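PDB 2F2C: cyclin homolog from Herpesvirus saimiri, which probably acts as a viral D-type cyclin that modulates the host cell cycle, and may promote rapid T-cell proliferation and transformation during latent infection. Local coordinates for residues 77-82 with 141-146; 98-103 with 133-138; 38-43 with 190-195. One frame throughout, in Å; residues are numbered along the deposited sequence.

Contact 1 (77-82 with 141-146)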
loop_
_atom_site.group_PDB
_atom_site.type_symbol
_atom_site.label_atom_id
_atom_site.label_comp_id
_atom_site.label_asym_id
_atom_site.label_seq_id
_atom_site.Cartn_x
_atom_site.Cartn_y
_atom_site.Cartn_z
ATOM N N VAL A 77 15.797 -5.929 -1.207
ATOM C CA VAL A 77 16.824 -5.980 -2.255
ATOM C C VAL A 77 16.796 -4.703 -3.107
ATOM O O VAL A 77 17.828 -4.104 -3.426
ATOM C CB VAL A 77 16.623 -7.198 -3.168
ATOM C CG1 VAL A 77 17.540 -7.143 -4.358
ATOM C CG2 VAL A 77 16.890 -8.484 -2.415
ATOM N N SER A 78 15.587 -4.294 -3.474
ATOM C CA SER A 78 15.380 -3.105 -4.243
ATOM C C SER A 78 15.967 -1.924 -3.515
ATOM O O SER A 78 16.765 -1.180 -4.099
ATOM C CB SER A 78 13.904 -2.889 -4.447
ATOM O OG SER A 78 13.712 -1.747 -5.258
ATOM N N ILE A 79 15.604 -1.764 -2.239
ATOM C CA ILE A 79 16.103 -0.642 -1.430
ATOM C C ILE A 79 17.619 -0.632 -1.412
ATOM O O ILE A 79 18.229 0.425 -1.561
ATOM C CB ILE A 79 15.561 -0.681 0.014
ATOM C CG1 ILE A 79 14.086 -0.283 0.067
ATOM C CG2 ILE A 79 16.347 0.257 0.917
ATOM C CD1 ILE A 79 13.478 -0.524 1.419
ATOM N N LEU A 80 18.210 -1.818 -1.252
ATOM C CA LEU A 80 19.668 -1.972 -1.165
ATOM C C LEU A 80 20.339 -1.457 -2.426
ATOM O O LEU A 80 21.193 -0.574 -2.339
ATOM C CB LEU A 80 20.072 -3.423 -0.879
ATOM C CG LEU A 80 21.543 -3.812 -1.134
ATOM C CD1 LEU A 80 22.485 -3.254 -0.056
ATOM C CD2 LEU A 80 21.739 -5.329 -1.276
ATOM N N ASP A 81 19.937 -1.973 -3.589
ATOM C CA ASP A 81 20.526 -1.522 -4.867
ATOM C C ASP A 81 20.365 -0.021 -5.093
ATOM O O ASP A 81 21.358 0.687 -5.277
ATOM C CB ASP A 81 19.971 -2.307 -6.060
ATOM C CG ASP A 81 20.333 -3.782 -6.005
ATOM O OD1 ASP A 81 21.403 -4.117 -5.438
ATOM O OD2 ASP A 81 19.594 -4.675 -6.495
ATOM N N ARG A 82 19.121 0.461 -5.057
ATOM C CA ARG A 82 18.845 1.892 -5.164
ATOM C C ARG A 82 19.763 2.696 -4.264
ATOM O O ARG A 82 20.416 3.623 -4.729
ATOM C CB ARG A 82 17.391 2.197 -4.812
ATOM C CG ARG A 82 16.414 2.017 -5.958
ATOM C CD ARG A 82 14.980 2.361 -5.593
ATOM N NE ARG A 82 14.322 1.256 -4.903
ATOM C CZ ARG A 82 13.235 1.372 -4.146
ATOM N NH1 ARG A 82 12.667 2.562 -3.954
ATOM N NH2 ARG A 82 12.712 0.287 -3.571
ATOM N N GLU A 141 16.984 9.076 3.909
ATOM C CA GLU A 141 17.122 10.431 3.413
ATOM C C GLU A 141 17.902 10.557 2.110
ATOM O O GLU A 141 17.698 11.495 1.354
ATOM C CB GLU A 141 17.546 11.417 4.519
ATOM C CG GLU A 141 19.025 11.627 4.814
ATOM C CD GLU A 141 19.241 12.809 5.779
ATOM O OE1 GLU A 141 19.034 12.639 7.008
ATOM O OE2 GLU A 141 19.606 13.921 5.317
ATOM N N ALA A 142 18.740 9.573 1.817
ATOM C CA ALA A 142 19.431 9.492 0.531
ATOM C C ALA A 142 18.488 9.160 -0.628
ATOM O O ALA A 142 18.620 9.724 -1.711
ATOM C CB ALA A 142 20.564 8.481 0.599
ATOM N N LEU A 143 17.547 8.245 -0.406
ATOM C CA LEU A 143 16.527 7.917 -1.407
ATOM C C LEU A 143 15.359 8.908 -1.421
ATOM O O LEU A 143 14.399 8.727 -2.168
ATOM C CB LEU A 143 15.963 6.523 -1.165
ATOM C CG LEU A 143 16.898 5.335 -0.960
ATOM C CD1 LEU A 143 16.142 4.222 -0.289
ATOM C CD2 LEU A 143 17.462 4.856 -2.282
ATOM N N LYS A 144 15.448 9.942 -0.589
ATOM C CA LYS A 144 14.377 10.925 -0.405
ATOM C C LYS A 144 13.057 10.249 -0.028
ATOM O O LYS A 144 11.989 10.672 -0.460
ATOM C CB LYS A 144 14.206 11.833 -1.642
ATOM C CG LYS A 144 15.429 12.715 -1.999
ATOM C CD LYS A 144 16.333 12.063 -3.083
ATOM C CE LYS A 144 15.976 12.517 -4.526
ATOM N NZ LYS A 144 16.288 11.450 -5.558
ATOM N N TRP A 145 13.157 9.186 0.770
ATOM C CA TRP A 145 12.008 8.431 1.302
ATOM C C TRP A 145 11.144 7.713 0.243
ATOM O O TRP A 145 10.067 7.194 0.560
ATOM C CB TRP A 145 11.149 9.309 2.225
ATOM C CG TRP A 145 11.827 9.731 3.504
ATOM C CD1 TRP A 145 12.910 10.560 3.630
ATOM C CD2 TRP A 145 11.444 9.374 4.838
ATOM N NE1 TRP A 145 13.229 10.731 4.956
ATOM C CE2 TRP A 145 12.347 10.015 5.722
ATOM C CE3 TRP A 145 10.428 8.574 5.384
ATOM C CZ2 TRP A 145 12.267 9.881 7.113
ATOM C CZ3 TRP A 145 10.348 8.443 6.769
ATOM C CH2 TRP A 145 11.265 9.096 7.617
ATOM N N ASP A 146 11.627 7.664 -0.997
ATOM C CA ASP A 146 10.956 6.927 -2.072
ATOM C C ASP A 146 11.376 5.449 -1.987
ATOM O O ASP A 146 12.226 4.987 -2.759
ATOM C CB ASP A 146 11.299 7.579 -3.427
ATOM C CG ASP A 146 10.597 6.932 -4.642
ATOM O OD1 ASP A 146 9.849 5.930 -4.556
ATOM O OD2 ASP A 146 10.768 7.399 -5.782
#

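Contact 2 (98-103 with 133-138)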
loop_
_atom_site.group_PDB
_atom_site.type_symbol
_atom_site.label_atom_id
_atom_site.label_comp_id
_atom_site.label_asym_id
_atom_site.label_seq_id
_atom_site.Cartn_x
_atom_site.Cartn_y
_atom_site.Cartn_z
ATOM N N GLY A 98 22.747 -3.783 4.715
ATOM C CA GLY A 98 21.773 -4.802 4.357
ATOM C C GLY A 98 20.828 -5.086 5.501
ATOM O O GLY A 98 19.667 -5.444 5.288
ATOM N N ALA A 99 21.336 -4.936 6.720
ATOM C CA ALA A 99 20.522 -5.090 7.912
ATOM C C ALA A 99 19.455 -4.013 7.932
ATOM O O ALA A 99 18.309 -4.308 8.212
ATOM C CB ALA A 99 21.375 -5.023 9.173
ATOM N N ALA A 100 19.822 -2.776 7.615
ATOM C CA ALA A 100 18.864 -1.675 7.680
ATOM C C ALA A 100 17.885 -1.641 6.508
ATOM O O ALA A 100 16.837 -0.989 6.591
ATOM C CB ALA A 100 19.572 -0.364 7.827
ATOM N N CYS A 101 18.216 -2.339 5.424
ATOM C CA CYS A 101 17.277 -2.507 4.321
ATOM C C CYS A 101 16.141 -3.440 4.714
ATOM O O CYS A 101 14.971 -3.083 4.574
ATOM C CB CYS A 101 17.987 -2.992 3.071
ATOM S SG CYS A 101 19.286 -1.834 2.577
ATOM N N VAL A 102 16.470 -4.613 5.242
ATOM C CA VAL A 102 15.462 -5.526 5.785
ATOM C C VAL A 102 14.614 -4.831 6.848
ATOM O O VAL A 102 13.412 -5.070 6.933
ATOM C CB VAL A 102 16.110 -6.802 6.375
ATOM C CG1 VAL A 102 15.113 -7.608 7.182
ATOM C CG2 VAL A 102 16.671 -7.650 5.265
ATOM N N LEU A 103 15.231 -3.973 7.660
ATOM C CA LEU A 103 14.472 -3.248 8.667
ATOM C C LEU A 103 13.422 -2.378 7.970
ATOM O O LEU A 103 12.227 -2.507 8.264
ATOM C CB LEU A 103 15.362 -2.429 9.616
ATOM C CG LEU A 103 14.637 -1.687 10.759
ATOM C CD1 LEU A 103 14.007 -2.639 11.750
ATOM C CD2 LEU A 103 15.564 -0.758 11.501
ATOM N N ILE A 133 20.074 2.467 13.723
ATOM C CA ILE A 133 19.100 3.551 13.572
ATOM C C ILE A 133 19.628 4.674 12.675
ATOM O O ILE A 133 18.924 5.131 11.780
ATOM C CB ILE A 133 18.668 4.076 14.960
ATOM C CG1 ILE A 133 17.871 2.989 15.692
ATOM C CG2 ILE A 133 17.847 5.357 14.841
ATOM C CD1 ILE A 133 17.996 3.040 17.223
ATOM N N ASN A 134 20.868 5.098 12.896
ATOM C CA ASN A 134 21.480 6.094 12.027
ATOM C C ASN A 134 21.590 5.630 10.575
ATOM O O ASN A 134 21.462 6.427 9.648
ATOM C CB ASN A 134 22.832 6.552 12.582
ATOM C CG ASN A 134 22.681 7.592 13.678
ATOM O OD1 ASN A 134 22.954 7.324 14.848
ATOM N ND2 ASN A 134 22.225 8.785 13.306
ATOM N N GLN A 135 21.796 4.330 10.387
ATOM C CA GLN A 135 21.888 3.739 9.053
ATOM C C GLN A 135 20.523 3.679 8.371
ATOM O O GLN A 135 20.436 3.823 7.145
ATOM C CB GLN A 135 22.528 2.345 9.116
ATOM C CG GLN A 135 22.804 1.702 7.764
ATOM C CD GLN A 135 23.681 2.565 6.894
ATOM O OE1 GLN A 135 24.904 2.575 7.054
ATOM N NE2 GLN A 135 23.062 3.297 5.971
ATOM N N GLU A 136 19.465 3.466 9.157
ATOM C CA GLU A 136 18.090 3.561 8.646
ATOM C C GLU A 136 17.794 5.000 8.235
ATOM O O GLU A 136 17.152 5.244 7.213
ATOM C CB GLU A 136 17.065 3.102 9.686
ATOM C CG GLU A 136 15.670 2.899 9.113
ATOM C CD GLU A 136 14.569 3.051 10.148
ATOM O OE1 GLU A 136 14.581 4.063 10.889
ATOM O OE2 GLU A 136 13.675 2.176 10.206
ATOM N N LYS A 137 18.280 5.938 9.039
ATOM C CA LYS A 137 18.071 7.364 8.818
ATOM C C LYS A 137 18.860 7.871 7.611
ATOM O O LYS A 137 18.378 8.727 6.876
ATOM C CB LYS A 137 18.473 8.119 10.073
ATOM C CG LYS A 137 18.071 9.570 10.099
ATOM C CD LYS A 137 17.706 10.020 11.526
ATOM C CE LYS A 137 18.841 9.815 12.537
ATOM N NZ LYS A 137 18.313 9.717 13.932
ATOM N N ASP A 138 20.063 7.331 7.406
ATOM C CA ASP A 138 20.894 7.716 6.268
ATOM C C ASP A 138 20.390 7.142 4.943
ATOM O O ASP A 138 20.362 7.857 3.931
ATOM C CB ASP A 138 22.365 7.377 6.514
ATOM C CG ASP A 138 23.092 8.455 7.333
ATOM O OD1 ASP A 138 24.057 8.113 8.060
ATOM O OD2 ASP A 138 22.776 9.667 7.320
#

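Contact 3 (38-43 with 190-195)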
loop_
_atom_site.group_PDB
_atom_site.type_symbol
_atom_site.label_atom_id
_atom_site.label_comp_id
_atom_site.label_asym_id
_atom_site.label_seq_id
_atom_site.Cartn_x
_atom_site.Cartn_y
_atom_site.Cartn_z
ATOM N N THR A 38 22.179 -0.829 -16.145
ATOM C CA THR A 38 23.055 -1.485 -17.114
ATOM C C THR A 38 24.093 -2.349 -16.386
ATOM O O THR A 38 24.296 -3.519 -16.731
ATOM C CB THR A 38 23.758 -0.476 -18.069
ATOM O OG1 THR A 38 24.594 0.415 -17.315
ATOM C CG2 THR A 38 22.739 0.446 -18.778
ATOM N N SER A 39 24.730 -1.770 -15.369
ATOM C CA SER A 39 25.831 -2.433 -14.670
ATOM C C SER A 39 25.677 -2.403 -13.148
ATOM O O SER A 39 25.799 -1.343 -12.520
ATOM C CB SER A 39 27.157 -1.800 -15.062
ATOM O OG SER A 39 28.196 -2.442 -14.363
ATOM N N LEU A 40 25.444 -3.574 -12.559
ATOM C CA LEU A 40 25.089 -3.664 -11.148
ATOM C C LEU A 40 26.210 -3.189 -10.232
ATOM O O LEU A 40 27.353 -3.629 -10.372
ATOM C CB LEU A 40 24.673 -5.093 -10.795
ATOM C CG LEU A 40 24.126 -5.337 -9.393
ATOM C CD1 LEU A 40 22.805 -4.601 -9.203
ATOM C CD2 LEU A 40 23.956 -6.826 -9.190
ATOM N N TRP A 41 25.853 -2.285 -9.311
ATOM C CA TRP A 41 26.749 -1.742 -8.270
ATOM C C TRP A 41 27.953 -0.972 -8.822
ATOM O O TRP A 41 28.963 -0.825 -8.132
ATOM C CB TRP A 41 27.220 -2.859 -7.317
ATOM C CG TRP A 41 26.215 -3.257 -6.261
ATOM C CD1 TRP A 41 24.855 -3.109 -6.318
ATOM C CD2 TRP A 41 26.494 -3.897 -5.004
ATOM N NE1 TRP A 41 24.276 -3.590 -5.168
ATOM C CE2 TRP A 41 25.255 -4.089 -4.346
ATOM C CE3 TRP A 41 27.666 -4.316 -4.359
ATOM C CZ2 TRP A 41 25.156 -4.684 -3.079
ATOM C CZ3 TRP A 41 27.565 -4.904 -3.102
ATOM C CH2 TRP A 41 26.318 -5.081 -2.476
ATOM N N GLU A 42 27.819 -0.460 -10.048
ATOM C CA GLU A 42 28.928 0.144 -10.805
ATOM C C GLU A 42 29.629 1.319 -10.121
ATOM O O GLU A 42 30.821 1.517 -10.306
ATOM C CB GLU A 42 28.461 0.538 -12.190
ATOM N N ILE A 43 28.885 2.076 -9.324
ATOM C CA ILE A 43 29.385 3.256 -8.611
ATOM C C ILE A 43 30.289 2.901 -7.429
ATOM O O ILE A 43 30.751 3.786 -6.711
ATOM C CB ILE A 43 28.164 4.109 -8.138
ATOM C CG1 ILE A 43 27.569 4.870 -9.325
ATOM C CG2 ILE A 43 28.538 5.089 -7.010
ATOM C CD1 ILE A 43 26.058 4.938 -9.322
ATOM N N ILE A 190 20.196 -11.461 -12.003
ATOM C CA ILE A 190 18.744 -11.363 -11.942
ATOM C C ILE A 190 18.365 -9.915 -11.682
ATOM O O ILE A 190 17.269 -9.471 -12.024
ATOM C CB ILE A 190 18.171 -12.342 -10.851
ATOM C CG1 ILE A 190 18.483 -13.804 -11.211
ATOM C CG2 ILE A 190 16.676 -12.204 -10.678
ATOM C CD1 ILE A 190 18.136 -14.227 -12.670
ATOM N N ALA A 191 19.294 -9.167 -11.089
ATOM C CA ALA A 191 19.006 -7.800 -10.629
ATOM C C ALA A 191 18.588 -6.885 -11.777
ATOM O O ALA A 191 17.783 -5.966 -11.586
ATOM C CB ALA A 191 20.214 -7.219 -9.904
ATOM N N LEU A 192 19.128 -7.161 -12.964
ATOM C CA LEU A 192 18.963 -6.297 -14.116
ATOM C C LEU A 192 17.656 -6.542 -14.883
ATOM O O LEU A 192 17.253 -5.711 -15.690
ATOM C CB LEU A 192 20.174 -6.433 -15.061
ATOM C CG LEU A 192 21.635 -6.532 -14.552
ATOM C CD1 LEU A 192 22.655 -6.329 -15.701
ATOM C CD2 LEU A 192 21.956 -5.564 -13.408
ATOM N N LEU A 193 16.996 -7.666 -14.646
ATOM C CA LEU A 193 15.773 -7.985 -15.383
ATOM C C LEU A 193 14.570 -7.232 -14.833
ATOM O O LEU A 193 14.546 -6.834 -13.670
ATOM C CB LEU A 193 15.505 -9.487 -15.395
ATOM C CG LEU A 193 16.730 -10.349 -15.715
ATOM C CD1 LEU A 193 16.586 -11.738 -15.110
ATOM C CD2 LEU A 193 17.045 -10.413 -17.216
ATOM N N SER A 194 13.570 -7.013 -15.675
ATOM C CA SER A 194 12.420 -6.248 -15.249
ATOM C C SER A 194 11.547 -7.152 -14.383
ATOM O O SER A 194 11.427 -8.357 -14.651
ATOM C CB SER A 194 11.670 -5.664 -16.452
ATOM O OG SER A 194 10.526 -6.428 -16.790
ATOM N N PRO A 195 10.991 -6.589 -13.315
ATOM C CA PRO A 195 10.262 -7.389 -12.336
ATOM C C PRO A 195 9.256 -8.334 -12.987
ATOM O O PRO A 195 9.158 -9.495 -12.590
ATOM C CB PRO A 195 9.568 -6.355 -11.455
ATOM C CG PRO A 195 10.155 -5.040 -11.814
ATOM C CD PRO A 195 11.087 -5.170 -12.940
#

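Contact 1 (77-82 with 141-146)
Ile79 begins the contact, turning its gamma branch CG2 to Leu143, whose CD1 lies 4.1 Å from that CG2. The two side chains cross at about a right angle and meet methyl to methyl. A beta-branched residue suits this place: CG2 sits between Leu143 and the sulfur of Cys101, and the side chain also packs on Ile104 of helix 94-109.

One turn later comes Arg82, which works in two parts. Its base is apolar: CB sits 3.7 Å from CD2 of Leu143, the other methyl of the same leucine. Leucine suits the facing position because its forked end can give one methyl to Ile79 and the other to Arg82. Beyond CB, the chain of Arg82 is bent at chi3 (-82°), which carries the guanidinium back to Ser78 in its own helix. There NH2 donates to Ser78 OG at 2.8 Å, with the oxygen tilted 22° from the guanidinium plane, and NE adds a weak bond to the same hydroxyl. NH2 also bonds Thr147 O, just past the second segment. NH1 lies close to Asp146 O, but at an angle too poor for a hydrogen bond. Between NH1 and Asp146 OD1 the gap is 4.4 Å, so the opposite charges probably attract without forming a salt bridge.

The segment 141-146 owes its shape to a Schellman motif that ends helix 129-142, with Lys144 at positive phi (55°) as its C-prime residue. The same residues form a type I' turn from Leu143 to Asp146, centred on Lys144 and Trp145. The corner also meets the other protein chain, which hydrogen-bonds Lys144 O and sets a basic side chain beside Asp146. This helix-ending corner docks against helix 72-83 within the all-helical cyclin fold of the N-terminal domain.

Contact 2 (98-103 with 133-138)
Apolar packing brings Ala100 of helix 98-103 against Gln135 of helix 133-138, with the methyl CB 3.8 Å from Gln135 CG. The same CB packs closely against the backbone, 4.1 Å from the N of Glu136. The small side chain suits this point, where the CA atoms of Ala100 and Glu136 are 5.4 Å apart. The segment axes cross at -72° and approach to 9.0 Å. Gln135 meets the alanine through its methylene chain; the bend at chi2 (57°) turns the amide aside, where NE2 has a weak hydrogen bond with Tyr83 OH.

The second kind of meeting is apolar against charged. Leu103 and Glu136 cross at about a right angle, and CD2 of the leucine lies 3.7 Å from OE2 of the glutamate, a van der Waals contact.

The polar bonds of the carboxylate point elsewhere. OE2 forms a salt bridge with Lys107, further along helix 94-109, and OE1 accepts a hydrogen bond from the backbone of the other protein chain in the assembly. A buried carboxylate between two such donors is probably kept ionised, so these helices are joined here by packing, while Glu136 divides its carboxylate between Lys107 of its own chain and the backbone of the other protein.

Contact 3 (38-43 with 190-195)
Leu40 extends its CG anti to the backbone N (chi1 -174°), which carries its forked end to Ala191, whereas Leu192 keeps CG beside its own backbone N and anti to the carbonyl carbon (chi1 -41°), so that one methyl reaches Thr38 O and the other Leu40 CB. At the first meeting both methyls of the fork straddle a single one: Leu40 CD1 is 3.7 Å and CD2 3.8 Å from Ala191 CB. An alanine fits here because a short side chain lets the leucine fork close upon it. At the second, Leu192 CD2 lies 3.8 Å from Leu40 CB, and CD1 rests 3.4 Å from the carbonyl oxygen Thr38 O.

Neither segment is regular helix or strand. A type II turn runs from Ser39 to Glu42 and a type I turn from Ile190 to Leu193, and Leu40 and the pair Ala191 and Leu192 each lie within these turns. Leu40 and Ala191 both also touch Arg52 of helix 49-65.

With no hydrogen bond across it, this small surface contact between the N-terminal and C-terminal cyclin domains depends on aliphatic shape, and probably gains a modest amount from partly shielding the aliphatic groups from water.

In the fold
Contacts 1 and 2 both use helix 129-142, the turn just beyond its end in one and its middle in the other, within the N-terminal cyclin domain. Contact 2 is buried, contact 1 partly so, and they meet where Ile79 and Leu80 pack on the sulfur of Cys101. Contact 3 is a surface contact that links the two cyclin domains; it reaches contact 1 through a probable hydrogen bond from Trp41 to Asp81, but is about 8 Å from contact 2 at the nearest atoms. The chemistry follows position: aliphatic packing with a polar arginine end in contact 1, packing beside a paired carboxylate in contact 2, and packing among Leu40, Ala191 and Leu192 in contact 3.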